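Side-chain contacts in berberine bridge enzyme-like 28 (Arabidopsis thaliana, PDB 5D79), which is a secreted, FAD-binding oxidoreductase of the berberine bridge enzyme-like family, involved in the plant's adaptation to salt stress: residues P68-S73 with I119-P124; R95-H100 with T517-D522. All blocks are in the same frame, centred on the assembly; numbering follows the deposited sequence.

Overall arrangement
Two loop closures show how distant parts of this flavoprotein are tied together. Contact 1 comes first along the chain: 68-73, in the loop between helix 58-63 and strand 80-82, meets 119-124, in the loop leading into strand 125-129. Contact 2 starts within that span, at 95-100 near the end of helix 87-100, but is completed only by 517-522, in the loop after helix 504-514. The closures therefore cross. Contact 1 joins neighbouring loops about the four-stranded mixed sheet, whereas contact 2 brings the C-terminal berberine-like region back onto the FAD-binding region. Their centres lie about 19 Å apart, and Lys123 of contact 1 packs on Cys521 of contact 2.

Contact 1 (P68-S73 with I119-P124); sequences PRFSVS and IAYNKP
Segment 68-73, which opens with a short 3-10 turn at 68-69, faces the irregular segment 119-124; their nearest CA atoms, those of Phe70 and Ile119, are 8.2 Å apart, so side chains bridge the gap. Phe70 and Ile119 meet at about a right angle, and the closest approach from 119-124 is made by one methyl, CD1 of Ile119. This CD1 lies 3.6 Å from CB of Phe70 and 3.7 Å from CD1 of its ring, reaching the root of the side chain and one flank of the ring obliquely. The isoleucine can do this because CD1 continues the chain from CG1 fully extended (chi2 175°). Tyr121 adds a looser touch, its OH standing 4.0 Å from CE1 of Phe70. Within 119-124, CG2 of Ile119 rests 3.6 Å above one face of the Tyr121 ring, so this isoleucine uses one methyl across the contact and another against the tyrosine two residues on.

On the other segment, CG of Arg69 sits 3.7 Å above one face of the Phe70 ring, while NH2 of Arg69 donates a hydrogen bond to the carbonyl O of Phe365, fastening the turn beside strand 363-372. No hydrogen bond links the two segments. What joins the loops before strands 80-82 and 125-129, neighbours in the mixed sheet, is thus apolar packing of a buried phenylalanine and isoleucine, with cohesion that depends on fit and exclusion of water.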
loop_
_atom_site.group_PDB
_atom_site.type_symbol
_atom_site.label_atom_id
_atom_site.label_comp_id
_atom_site.label_asym_id
_atom_site.label_seq_id
_atom_site.Cartn_x
_atom_site.Cartn_y
_atom_site.Cartn_z
ATOM N N PRO A 68 13.857 4.858 -4.891
ATOM C CA PRO A 68 15.211 5.434 -4.969
ATOM C C PRO A 68 15.300 6.829 -5.607
ATOM O O PRO A 68 16.204 7.609 -5.256
ATOM C CB PRO A 68 15.970 4.408 -5.814
ATOM C CG PRO A 68 15.294 3.125 -5.500
ATOM C CD PRO A 68 13.835 3.463 -5.363
ATOM N N ARG A 69 14.372 7.140 -6.508
ATOM C CA ARG A 69 14.352 8.435 -7.177
ATOM C C ARG A 69 14.214 9.566 -6.162
ATOM O O ARG A 69 14.533 10.723 -6.451
ATOM C CB ARG A 69 13.218 8.492 -8.208
ATOM C CG ARG A 69 11.839 8.360 -7.612
ATOM C CD ARG A 69 10.752 8.301 -8.692
ATOM N NE ARG A 69 10.363 9.611 -9.222
ATOM C CZ ARG A 69 9.103 10.004 -9.407
ATOM N NH1 ARG A 69 8.851 11.211 -9.900
ATOM N NH2 ARG A 69 8.091 9.197 -9.104
ATOM N N PHE A 70 13.743 9.225 -4.967
ATOM C CA PHE A 70 13.592 10.203 -3.903
ATOM C C PHE A 70 14.723 10.105 -2.897
ATOM O O PHE A 70 14.610 10.581 -1.767
ATOM C CB PHE A 70 12.250 10.027 -3.205
ATOM C CG PHE A 70 11.081 10.337 -4.082
ATOM C CD1 PHE A 70 10.891 11.623 -4.569
ATOM C CD2 PHE A 70 10.175 9.353 -4.418
ATOM C CE1 PHE A 70 9.812 11.922 -5.379
ATOM C CE2 PHE A 70 9.085 9.636 -5.224
ATOM C CZ PHE A 70 8.901 10.923 -5.708
ATOM N N SER A 71 15.817 9.486 -3.316
ATOM C CA SER A 71 17.009 9.441 -2.490
ATOM C C SER A 71 18.101 10.317 -3.085
ATOM O O SER A 71 19.257 10.212 -2.700
ATOM C CB SER A 71 17.513 8.012 -2.348
ATOM O OG SER A 71 17.926 7.531 -3.604
ATOM N N VAL A 72 17.736 11.174 -4.032
ATOM C CA VAL A 72 18.724 12.014 -4.700
ATOM C C VAL A 72 19.021 13.273 -3.871
ATOM O O VAL A 72 18.201 13.686 -3.046
ATOM C CB VAL A 72 18.268 12.400 -6.129
ATOM C CG1 VAL A 72 18.346 11.188 -7.047
ATOM C CG2 VAL A 72 16.867 12.972 -6.120
ATOM N N SER A 73 20.199 13.865 -4.078
ATOM C CA SER A 73 20.662 14.966 -3.237
ATOM C C SER A 73 19.817 16.232 -3.409
ATOM O O SER A 73 19.775 17.089 -2.525
ATOM C CB SER A 73 22.144 15.273 -3.519
ATOM O OG SER A 73 22.356 15.680 -4.860
ATOM N N ILE A 119 10.161 12.686 3.199
ATOM C CA ILE A 119 10.263 13.989 2.544
ATOM C C ILE A 119 9.123 14.915 2.937
ATOM O O ILE A 119 7.958 14.541 2.847
ATOM C CB ILE A 119 10.228 13.894 1.006
ATOM C CG1 ILE A 119 11.202 12.843 0.481
ATOM C CG2 ILE A 119 10.492 15.271 0.379
ATOM C CD1 ILE A 119 11.092 12.645 -1.013
ATOM N N ALA A 120 9.473 16.124 3.360
ATOM C CA ALA A 120 8.515 17.214 3.479
ATOM C C ALA A 120 8.976 18.337 2.566
ATOM O O ALA A 120 10.177 18.613 2.472
ATOM C CB ALA A 120 8.400 17.697 4.923
ATOM N N TYR A 121 8.040 18.983 1.882
ATOM C CA TYR A 121 8.417 20.043 0.953
ATOM C C TYR A 121 8.189 21.445 1.525
ATOM O O TYR A 121 7.216 21.684 2.229
ATOM C CB TYR A 121 7.660 19.872 -0.365
ATOM C CG TYR A 121 8.091 18.649 -1.148
ATOM C CD1 TYR A 121 9.288 18.637 -1.845
ATOM C CD2 TYR A 121 7.302 17.505 -1.186
ATOM C CE1 TYR A 121 9.690 17.529 -2.560
ATOM C CE2 TYR A 121 7.694 16.387 -1.899
ATOM C CZ TYR A 121 8.891 16.406 -2.588
ATOM O OH TYR A 121 9.305 15.302 -3.305
ATOM N N ASN A 122 9.124 22.349 1.239
ATOM C CA ASN A 122 9.010 23.779 1.565
ATOM C C ASN A 122 8.979 24.141 3.056
ATOM O O ASN A 122 8.685 25.287 3.407
ATOM C CB ASN A 122 7.769 24.372 0.885
ATOM C CG ASN A 122 8.053 24.863 -0.523
ATOM O OD1 ASN A 122 7.852 24.141 -1.503
ATOM N ND2 ASN A 122 8.531 26.100 -0.631
ATOM N N LYS A 123 9.286 23.182 3.926
ATOM C CA LYS A 123 9.436 23.459 5.356
ATOM C C LYS A 123 10.272 22.374 6.038
ATOM O O LYS A 123 10.024 21.184 5.859
ATOM C CB LYS A 123 8.067 23.598 6.043
ATOM C CG LYS A 123 7.102 22.416 5.874
ATOM C CD LYS A 123 5.754 22.726 6.523
ATOM C CE LYS A 123 4.793 21.542 6.494
ATOM N NZ LYS A 123 3.523 21.811 7.255
ATOM N N PRO A 124 11.279 22.790 6.815
ATOM C CA PRO A 124 12.192 21.876 7.518
ATOM C C PRO A 124 11.468 20.868 8.420
ATOM O O PRO A 124 10.463 21.201 9.053
ATOM C CB PRO A 124 13.060 22.824 8.350
ATOM C CG PRO A 124 13.012 24.121 7.606
ATOM C CD PRO A 124 11.629 24.205 7.039
#

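Contact 2 (R95-H100 with T517-D522); sequences RCAQLH and TDFFCD
The last turns of helix 87-100 in the FAD-binding PCMH-type region receive a phenylalanine from the C-terminal berberine-like region, a joint between parts of the fold more than 400 residues apart in sequence. Phe519 is laid against the helix surface formed by Ala97 and Gln98, where the nearest CA atoms, those of Gln98 and Phe519, are 7.4 Å apart. With CG anti to the backbone N (chi1 177°), the aromatic ring extends from the loop to the helix. The methylene CG of Gln98 stands over one face in a CH-pi contact, 3.7 Å from the centroid of the Phe519 ring and 25° off its normal. Beyond this carbon the glutamine chain runs on extended, which carries its amide toward CG and CB of Phe519, over the root of the ring; the two planes are stacked, 25° apart. CB of Ala97 approaches obliquely at 3.6 Å from CZ, the far end of the Phe519 ring.

Val104 of strand 103-107 and Ile94 of the same helix also touch Phe519, placing the ring where helix, strand and loop converge. Its own loop is held by further polar bonds: Asp515 accepts hydrogen bonds from the backbone N atoms of Phe519 and Phe520, and Asp518 forms salt bridges with Lys488 and Lys511. Cys96, on the helix, is joined by a disulfide to Cys34 of helix 29-36. Within the loop, CD2 of Phe519 sits over the centre of the Phe520 ring, 3.5 Å above its plane.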
loop_
_atom_site.group_PDB
_atom_site.type_symbol
_atom_site.label_atom_id
_atom_site.label_comp_id
_atom_site.label_asym_id
_atom_site.label_seq_id
_atom_site.Cartn_x
_atom_site.Cartn_y
_atom_site.Cartn_z
ATOM N N ARG A 95 5.588 15.668 21.641
ATOM C CA ARG A 95 5.505 16.784 22.583
ATOM C C ARG A 95 6.548 17.882 22.330
ATOM O O ARG A 95 6.204 19.065 22.283
ATOM C CB ARG A 95 5.626 16.270 24.014
ATOM C CG ARG A 95 4.475 15.360 24.393
ATOM C CD ARG A 95 4.272 15.282 25.893
ATOM N NE ARG A 95 3.413 14.160 26.270
ATOM C CZ ARG A 95 3.864 12.993 26.724
ATOM N NH1 ARG A 95 5.171 12.793 26.868
ATOM N NH2 ARG A 95 3.011 12.026 27.041
ATOM N N CYS A 96 7.808 17.495 22.153
ATOM C CA CYS A 96 8.876 18.464 21.891
ATOM C C CYS A 96 8.733 19.180 20.555
ATOM O O CYS A 96 9.035 20.367 20.458
ATOM C CB CYS A 96 10.246 17.786 21.933
ATOM S SG CYS A 96 10.800 17.283 23.566
ATOM N N ALA A 97 8.307 18.449 19.524
ATOM C CA ALA A 97 8.129 19.019 18.189
ATOM C C ALA A 97 7.155 20.190 18.251
ATOM O O ALA A 97 7.457 21.309 17.822
ATOM C CB ALA A 97 7.628 17.954 17.204
ATOM N N GLN A 98 5.987 19.914 18.812
ATOM C CA GLN A 98 4.949 20.911 18.951
ATOM C C GLN A 98 5.406 22.095 19.797
ATOM O O GLN A 98 5.015 23.231 19.537
ATOM C CB GLN A 98 3.701 20.271 19.550
ATOM C CG GLN A 98 3.183 19.135 18.706
ATOM C CD GLN A 98 1.806 18.675 19.115
ATOM O OE1 GLN A 98 0.822 19.398 18.957
ATOM N NE2 GLN A 98 1.725 17.460 19.643
ATOM N N LEU A 99 6.244 21.828 20.794
ATOM C CA LEU A 99 6.725 22.877 21.692
ATOM C C LEU A 99 7.709 23.817 20.992
ATOM O O LEU A 99 7.818 24.982 21.346
ATOM C CB LEU A 99 7.384 22.259 22.929
ATOM C CG LEU A 99 7.715 23.196 24.091
ATOM C CD1 LEU A 99 6.471 23.473 24.934
ATOM C CD2 LEU A 99 8.837 22.624 24.939
ATOM N N HIS A 100 8.413 23.316 19.986
ATOM C CA HIS A 100 9.443 24.119 19.345
ATOM C C HIS A 100 9.160 24.365 17.864
ATOM O O HIS A 100 10.005 24.891 17.139
ATOM C CB HIS A 100 10.808 23.455 19.532
ATOM C CG HIS A 100 11.209 23.308 20.965
ATOM N ND1 HIS A 100 11.747 24.345 21.698
ATOM C CD2 HIS A 100 11.141 22.248 21.807
ATOM C CE1 HIS A 100 11.996 23.931 22.928
ATOM N NE2 HIS A 100 11.642 22.662 23.020
ATOM N N THR A 517 -4.980 21.083 16.186
ATOM C CA THR A 517 -3.865 21.960 15.877
ATOM C C THR A 517 -3.367 21.691 14.468
ATOM O O THR A 517 -2.569 22.462 13.936
ATOM C CB THR A 517 -2.710 21.785 16.873
ATOM O OG1 THR A 517 -2.462 20.390 17.085
ATOM C CG2 THR A 517 -3.084 22.418 18.184
ATOM N N ASP A 518 -3.860 20.604 13.873
ATOM C CA ASP A 518 -3.376 20.110 12.589
ATOM C C ASP A 518 -1.855 19.832 12.638
ATOM O O ASP A 518 -1.119 20.208 11.726
ATOM C CB ASP A 518 -3.721 21.107 11.478
ATOM C CG ASP A 518 -3.577 20.514 10.083
ATOM O OD1 ASP A 518 -3.533 19.274 9.960
ATOM O OD2 ASP A 518 -3.512 21.295 9.109
ATOM N N PHE A 519 -1.382 19.174 13.698
ATOM C CA PHE A 519 0.042 18.864 13.793
ATOM C C PHE A 519 0.446 17.851 12.733
ATOM O O PHE A 519 1.463 18.014 12.056
ATOM C CB PHE A 519 0.433 18.324 15.176
ATOM C CG PHE A 519 1.903 17.913 15.276
ATOM C CD1 PHE A 519 2.917 18.879 15.323
ATOM C CD2 PHE A 519 2.271 16.571 15.317
ATOM C CE1 PHE A 519 4.269 18.509 15.410
ATOM C CE2 PHE A 519 3.622 16.197 15.403
ATOM C CZ PHE A 519 4.618 17.169 15.450
ATOM N N PHE A 520 -0.345 16.797 12.595
ATOM C CA PHE A 520 -0.022 15.749 11.639
ATOM C C PHE A 520 -0.518 16.110 10.244
ATOM O O PHE A 520 -1.681 15.888 9.914
ATOM C CB PHE A 520 -0.601 14.421 12.115
ATOM C CG PHE A 520 -0.013 13.956 13.412
ATOM C CD1 PHE A 520 1.222 13.333 13.440
ATOM C CD2 PHE A 520 -0.676 14.173 14.607
ATOM C CE1 PHE A 520 1.773 12.916 14.629
ATOM C CE2 PHE A 520 -0.122 13.764 15.806
ATOM C CZ PHE A 520 1.101 13.135 15.815
ATOM N N CYS A 521 0.375 16.681 9.436
ATOM C CA CYS A 521 0.033 17.131 8.093
ATOM C C CYS A 521 1.160 16.859 7.098
ATOM O O CYS A 521 2.334 16.980 7.431
ATOM C CB CYS A 521 -0.317 18.632 8.094
ATOM S SG CYS A 521 1.083 19.811 8.275
ATOM N N ASP A 522 0.789 16.469 5.880
ATOM C CA ASP A 522 1.720 16.423 4.754
ATOM C C ASP A 522 1.088 17.138 3.561
ATOM O O ASP A 522 0.142 17.917 3.725
ATOM C CB ASP A 522 2.125 14.980 4.390
ATOM C CG ASP A 522 0.948 14.021 4.293
ATOM O OD1 ASP A 522 -0.132 14.398 3.816
ATOM O OD2 ASP A 522 1.113 12.853 4.679
#